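Local coordinates for protein CurM Sulfotransferase (Moorea producta, PDB 4GBM) that probably transfers a sulfonate group from the donor PAPS to an intermediate of curacin biosynthesis, and is seen here with the product nucleotide PAP bound, at residues Arg164-Arg175 / Lys285-Leu295. The protein carries 2 engineered substitutions. Residues are numbered along the deposited sequence; the frame is centred on the assembly and turned at random.
With A3P (adenosine-3'-5'-diphosphate), chain G.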
loop_
_atom_site.group_PDB
_atom_site.type_symbol
_atom_site.label_atom_id
_atom_site.label_comp_id
_atom_site.label_asym_id
_atom_site.label_seq_id
_atom_site.Cartn_x
_atom_site.Cartn_y
_atom_site.Cartn_z
ATOM N N ARG A 164 -2.240 2.241 11.775
ATOM C CA ARG A 164 -3.435 1.730 12.445
ATOM C C ARG A 164 -3.035 1.169 13.807
ATOM O O ARG A 164 -1.906 0.723 13.986
ATOM C CB ARG A 164 -4.128 0.668 11.582
ATOM C CG ARG A 164 -5.474 0.222 12.149
ATOM C CD ARG A 164 -6.168 -0.737 11.224
ATOM N NE ARG A 164 -7.509 -1.037 11.720
ATOM C CZ ARG A 164 -8.310 -1.945 11.176
ATOM N NH1 ARG A 164 -7.882 -2.674 10.153
ATOM N NH2 ARG A 164 -9.529 -2.137 11.666
ATOM N N HIS A 165 -3.963 1.204 14.763
ATOM C CA HIS A 165 -3.703 0.714 16.105
ATOM C C HIS A 165 -3.164 -0.717 16.051
ATOM O O HIS A 165 -3.696 -1.552 15.312
ATOM C CB HIS A 165 -4.993 0.744 16.924
ATOM C CG HIS A 165 -4.776 0.605 18.398
ATOM N ND1 HIS A 165 -4.448 -0.596 18.999
ATOM C CD2 HIS A 165 -4.854 1.517 19.395
ATOM C CE1 HIS A 165 -4.317 -0.409 20.301
ATOM N NE2 HIS A 165 -4.563 0.862 20.567
ATOM N N PRO A 166 -2.122 -1.012 16.840
ATOM C CA PRO A 166 -1.545 -2.358 16.781
ATOM C C PRO A 166 -2.532 -3.489 17.128
ATOM O O PRO A 166 -2.434 -4.574 16.554
ATOM C CB PRO A 166 -0.393 -2.296 17.805
ATOM C CG PRO A 166 -0.758 -1.153 18.714
ATOM C CD PRO A 166 -1.415 -0.153 17.810
ATOM N N TYR A 167 -3.468 -3.253 18.048
ATOM C CA TYR A 167 -4.430 -4.309 18.412
ATOM C C TYR A 167 -5.260 -4.705 17.192
ATOM O O TYR A 167 -5.506 -5.891 16.948
ATOM C CB TYR A 167 -5.381 -3.850 19.515
ATOM C CG TYR A 167 -4.825 -3.723 20.915
ATOM C CD1 TYR A 167 -3.454 -3.841 21.190
ATOM C CD2 TYR A 167 -5.687 -3.441 21.975
ATOM C CE1 TYR A 167 -2.971 -3.696 22.493
ATOM C CE2 TYR A 167 -5.214 -3.291 23.273
ATOM C CZ TYR A 167 -3.859 -3.423 23.523
ATOM O OH TYR A 167 -3.400 -3.277 24.808
ATOM N N SER A 168 -5.690 -3.701 16.426
ATOM C CA SER A 168 -6.523 -3.925 15.248
ATOM C C SER A 168 -5.747 -4.672 14.174
ATOM O O SER A 168 -6.269 -5.607 13.556
ATOM C CB SER A 168 -7.034 -2.592 14.704
ATOM O OG SER A 168 -7.745 -1.880 15.701
ATOM N N VAL A 169 -4.501 -4.254 13.946
ATOM C CA VAL A 169 -3.664 -4.901 12.944
ATOM C C VAL A 169 -3.378 -6.347 13.337
ATOM O O VAL A 169 -3.477 -7.243 12.505
ATOM C CB VAL A 169 -2.355 -4.126 12.718
ATOM C CG1 VAL A 169 -1.371 -4.945 11.872
ATOM C CG2 VAL A 169 -2.662 -2.798 12.026
ATOM N N ILE A 170 -3.058 -6.567 14.610
ATOM C CA ILE A 170 -2.725 -7.915 15.083
ATOM C C ILE A 170 -3.920 -8.868 14.957
ATOM O O ILE A 170 -3.778 -9.977 14.427
ATOM C CB ILE A 170 -2.145 -7.897 16.511
ATOM C CG1 ILE A 170 -0.755 -7.259 16.489
ATOM C CG2 ILE A 170 -2.044 -9.323 17.075
ATOM C CD1 ILE A 170 -0.274 -6.787 17.857
ATOM N N GLU A 171 -5.095 -8.423 15.405
ATOM C CA GLU A 171 -6.299 -9.251 15.325
ATOM C C GLU A 171 -6.588 -9.629 13.876
ATOM O O GLU A 171 -6.915 -10.783 13.580
ATOM C CB GLU A 171 -7.493 -8.509 15.936
ATOM C CG GLU A 171 -8.783 -9.323 16.037
ATOM C CD GLU A 171 -9.617 -9.326 14.756
ATOM O OE1 GLU A 171 -9.483 -8.397 13.942
ATOM O OE2 GLU A 171 -10.417 -10.269 14.569
ATOM N N SER A 172 -6.439 -8.660 12.972
ATOM C CA SER A 172 -6.722 -8.890 11.563
ATOM C C SER A 172 -5.710 -9.860 10.941
ATOM O O SER A 172 -6.087 -10.816 10.269
ATOM C CB SER A 172 -6.719 -7.556 10.806
ATOM O OG SER A 172 -6.887 -7.769 9.417
ATOM N N PHE A 173 -4.425 -9.612 11.177
ATOM C CA PHE A 173 -3.355 -10.450 10.635
ATOM C C PHE A 173 -3.529 -11.927 11.036
ATOM O O PHE A 173 -3.415 -12.831 10.198
ATOM C CB PHE A 173 -2.011 -9.888 11.113
ATOM C CG PHE A 173 -0.805 -10.510 10.460
ATOM C CD1 PHE A 173 -0.307 -11.730 10.911
ATOM C CD2 PHE A 173 -0.147 -9.856 9.423
ATOM C CE1 PHE A 173 0.820 -12.298 10.333
ATOM C CE2 PHE A 173 0.999 -10.420 8.830
ATOM C CZ PHE A 173 1.475 -11.646 9.297
ATOM N N VAL A 174 -3.830 -12.156 12.310
ATOM C CA VAL A 174 -4.045 -13.501 12.842
ATOM C C VAL A 174 -5.310 -14.136 12.251
ATOM O O VAL A 174 -5.285 -15.295 11.822
ATOM C CB VAL A 174 -4.068 -13.484 14.395
ATOM C CG1 VAL A 174 -4.500 -14.831 14.971
ATOM C CG2 VAL A 174 -2.677 -13.127 14.937
ATOM N N ARG A 175 -6.398 -13.366 12.207
ATOM C CA ARG A 175 -7.668 -13.834 11.634
ATOM C C ARG A 175 -7.507 -14.272 10.175
ATOM O O ARG A 175 -8.111 -15.273 9.742
ATOM C CB ARG A 175 -8.739 -12.740 11.756
ATOM C CG ARG A 175 -10.064 -13.048 11.030
ATOM C CD ARG A 175 -11.236 -12.155 11.479
ATOM N NE ARG A 175 -10.840 -10.768 11.735
ATOM C CZ ARG A 175 -10.562 -9.870 10.791
ATOM N NH1 ARG A 175 -10.186 -8.644 11.139
ATOM N NH2 ARG A 175 -10.641 -10.200 9.500
ATOM N N LYS A 285 -12.219 -0.772 17.027
ATOM C CA LYS A 285 -12.125 -2.183 17.421
ATOM C C LYS A 285 -11.071 -2.421 18.493
ATOM O O LYS A 285 -11.241 -3.291 19.345
ATOM C CB LYS A 285 -11.879 -3.068 16.203
ATOM C CG LYS A 285 -13.132 -3.194 15.338
ATOM C CD LYS A 285 -12.857 -3.906 14.026
ATOM C CE LYS A 285 -12.770 -5.411 14.206
ATOM N NZ LYS A 285 -12.904 -6.083 12.882
ATOM N N TRP A 286 -10.011 -1.618 18.466
ATOM C CA TRP A 286 -8.934 -1.721 19.452
ATOM C C TRP A 286 -9.405 -1.505 20.893
ATOM O O TRP A 286 -8.741 -1.948 21.829
ATOM C CB TRP A 286 -7.803 -0.742 19.123
ATOM C CG TRP A 286 -8.217 0.700 19.149
ATOM C CD1 TRP A 286 -8.688 1.436 18.093
ATOM C CD2 TRP A 286 -8.203 1.589 20.280
ATOM N NE1 TRP A 286 -8.959 2.715 18.492
ATOM C CE2 TRP A 286 -8.678 2.842 19.827
ATOM C CE3 TRP A 286 -7.840 1.449 21.629
ATOM C CZ2 TRP A 286 -8.797 3.951 20.671
ATOM C CZ3 TRP A 286 -7.958 2.556 22.471
ATOM C CH2 TRP A 286 -8.440 3.790 21.986
ATOM N N LYS A 287 -10.539 -0.829 21.071
ATOM C CA LYS A 287 -11.060 -0.571 22.411
ATOM C C LYS A 287 -11.550 -1.843 23.092
ATOM O O LYS A 287 -11.636 -1.891 24.319
ATOM C CB LYS A 287 -12.174 0.477 22.383
ATOM C CG LYS A 287 -11.708 1.868 21.975
ATOM C CD LYS A 287 -12.868 2.857 21.967
ATOM C CE LYS A 287 -12.427 4.203 21.416
ATOM N NZ LYS A 287 -13.566 5.160 21.295
ATOM N N THR A 288 -11.871 -2.865 22.302
ATOM C CA THR A 288 -12.445 -4.096 22.858
ATOM C C THR A 288 -11.689 -5.374 22.506
ATOM O O THR A 288 -11.943 -6.422 23.110
ATOM C CB THR A 288 -13.937 -4.275 22.474
ATOM O OG1 THR A 288 -14.081 -4.205 21.051
ATOM C CG2 THR A 288 -14.805 -3.210 23.141
ATOM N N ILE A 289 -10.765 -5.292 21.546
ATOM C CA ILE A 289 -9.950 -6.441 21.177
ATOM C C ILE A 289 -9.157 -6.919 22.394
ATOM O O ILE A 289 -8.516 -6.122 23.089
ATOM C CB ILE A 289 -9.007 -6.123 19.987
ATOM C CG1 ILE A 289 -9.804 -6.118 18.679
ATOM C CG2 ILE A 289 -7.874 -7.140 19.902
ATOM C CD1 ILE A 289 -9.067 -5.515 17.496
ATOM N N GLN A 290 -9.235 -8.220 22.652
ATOM C CA GLN A 290 -8.478 -8.848 23.726
ATOM C C GLN A 290 -7.436 -9.788 23.142
ATOM O O GLN A 290 -7.767 -10.872 22.654
ATOM C CB GLN A 290 -9.413 -9.602 24.677
ATOM C CG GLN A 290 -10.389 -8.698 25.418
ATOM C CD GLN A 290 -9.688 -7.643 26.259
ATOM O OE1 GLN A 290 -8.765 -7.948 27.020
ATOM N NE2 GLN A 290 -10.124 -6.394 26.124
ATOM N N LEU A 291 -6.179 -9.360 23.166
ATOM C CA LEU A 291 -5.083 -10.201 22.704
ATOM C C LEU A 291 -4.657 -11.134 23.838
ATOM O O LEU A 291 -4.880 -10.816 25.009
ATOM C CB LEU A 291 -3.909 -9.346 22.215
ATOM C CG LEU A 291 -4.184 -8.382 21.051
ATOM C CD1 LEU A 291 -2.924 -7.601 20.736
ATOM C CD2 LEU A 291 -4.670 -9.114 19.809
ATOM N N PRO A 292 -4.067 -12.298 23.500
ATOM C CA PRO A 292 -3.689 -13.243 24.562
ATOM C C PRO A 292 -2.566 -12.732 25.460
ATOM O O PRO A 292 -2.502 -13.100 26.631
ATOM C CB PRO A 292 -3.220 -14.482 23.789
ATOM C CG PRO A 292 -2.856 -13.981 22.441
ATOM C CD PRO A 292 -3.790 -12.839 22.156
ATOM N N TYR A 293 -1.699 -11.886 24.911
ATOM C CA TYR A 293 -0.540 -11.379 25.635
ATOM C C TYR A 293 -0.464 -9.856 25.536
ATOM O O TYR A 293 -0.824 -9.291 24.504
ATOM C CB TYR A 293 0.750 -12.001 25.068
ATOM C CG TYR A 293 0.661 -13.502 24.844
ATOM C CD1 TYR A 293 0.705 -14.392 25.918
ATOM C CD2 TYR A 293 0.514 -14.027 23.560
ATOM C CE1 TYR A 293 0.609 -15.765 25.721
ATOM C CE2 TYR A 293 0.418 -15.404 23.353
ATOM C CZ TYR A 293 0.465 -16.266 24.437
ATOM O OH TYR A 293 0.371 -17.630 24.243
ATOM N N PRO A 294 0.001 -9.184 26.609
ATOM C CA PRO A 294 0.309 -7.763 26.474
ATOM C C PRO A 294 1.389 -7.583 25.409
ATOM O O PRO A 294 2.239 -8.466 25.237
ATOM C CB PRO A 294 0.859 -7.390 27.856
ATOM C CG PRO A 294 0.290 -8.421 28.783
ATOM C CD PRO A 294 0.294 -9.680 27.966
ATOM N N LEU A 295 1.342 -6.469 24.684
ATOM C CA LEU A 295 2.366 -6.201 23.681
ATOM C C LEU A 295 3.727 -6.128 24.363
ATOM O O LEU A 295 3.833 -5.710 25.521
ATOM C CB LEU A 295 2.082 -4.905 22.920
ATOM C CG LEU A 295 0.745 -4.837 22.173
ATOM C CD1 LEU A 295 0.639 -3.506 21.482
ATOM C CD2 LEU A 295 0.622 -5.969 21.178
HETATM P P1 A3P G . -10.021 -6.749 7.988
HETATM O O1P A3P G . -9.200 -7.990 8.230
HETATM O O2P A3P G . -11.028 -6.903 6.876
HETATM O O3P A3P G . -10.563 -6.144 9.252
HETATM P P2 A3P G . -5.004 -3.494 3.956
HETATM O O4P A3P G . -3.890 -2.579 4.357
HETATM O O5P A3P G . -4.676 -4.960 3.968
HETATM O O6P A3P G . -5.706 -3.048 2.701
HETATM O "O5'" A3P G . -6.091 -3.352 5.145
HETATM C "C5'" A3P G . -7.192 -4.266 5.198
HETATM C "C4'" A3P G . -8.144 -3.729 6.238
HETATM O "O4'" A3P G . -8.766 -2.545 5.726
HETATM C "C3'" A3P G . -9.304 -4.667 6.508
HETATM O "O3'" A3P G . -8.917 -5.687 7.441
HETATM C "C2'" A3P G . -10.350 -3.695 7.041
HETATM O "O2'" A3P G . -10.225 -3.532 8.456
HETATM C "C1'" A3P G . -10.022 -2.367 6.368
HETATM N N9 A3P G . -11.047 -2.040 5.344
HETATM C C8 A3P G . -11.233 -2.626 4.143
HETATM N N7 A3P G . -12.293 -2.082 3.487
HETATM C C5 A3P G . -12.797 -1.126 4.295
HETATM C C6 A3P G . -13.913 -0.152 4.239
HETATM N N6 A3P G . -14.711 -0.096 3.145
HETATM N N1 A3P G . -14.086 0.668 5.310
HETATM C C2 A3P G . -13.283 0.628 6.397
HETATM N N3 A3P G . -12.247 -0.230 6.507
HETATM C C4 A3P G . -11.972 -1.096 5.505
HETATM O O HOH W 1 -10.558 -4.874 11.561
HETATM O O HOH W 2 -0.840 -4.283 25.466
HETATM O O HOH W 3 -12.813 -8.711 13.864
#
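The 3'-phosphate oxygen O1P of A3P is gripped by S172 OG at 2.6 Å and by both terminal nitrogens of R175, with R175 NH2 at 2.9 Å. E171, one helical turn before R175, takes the NE and NH1 of that guanidinium side-on, one to each carboxylate oxygen, and so fixes its rotation. K285 reaches this cluster from the 285-295 loop through water: its NZ donates to one water held by R164 NH2 and A3P O3P, and to another that donates to E171 OE2.

At the start of helix 166-175, H165 is the N-cap residue, its ND1 accepting from Y167 N at 3.0 Å close to the ring plane, while NE2 is hydrogen-bonded to E309 O. With CG anti to the backbone N (chi1 -165°), the imidazole lies almost flat on the five-membered ring of W286, an offset stack with centroids 4.2 Å apart and planes at 7°; W286 CB covers the same imidazole face. Replacing the imidazole by an alanine side chain is likely to leave Y167 N without its capping acceptor, E309 O without its donor and the W286 indole without its stacking partner. On the loop's apolar side, L295 CD1 meets the edge of the Y167 ring, L291 CD2 meets I170 CG2 and L295 CD2 meets I170 CD1; nearer the nucleotide, I289 CD1 touches E171 CB at 3.7 Å.

Apolar and aromatic packing, with water bridges at K285, joins loop to helix; R175 meets the 3'-phosphate directly, K285 and R164 through a shared water, and their positive charges probably help offset its negative charge.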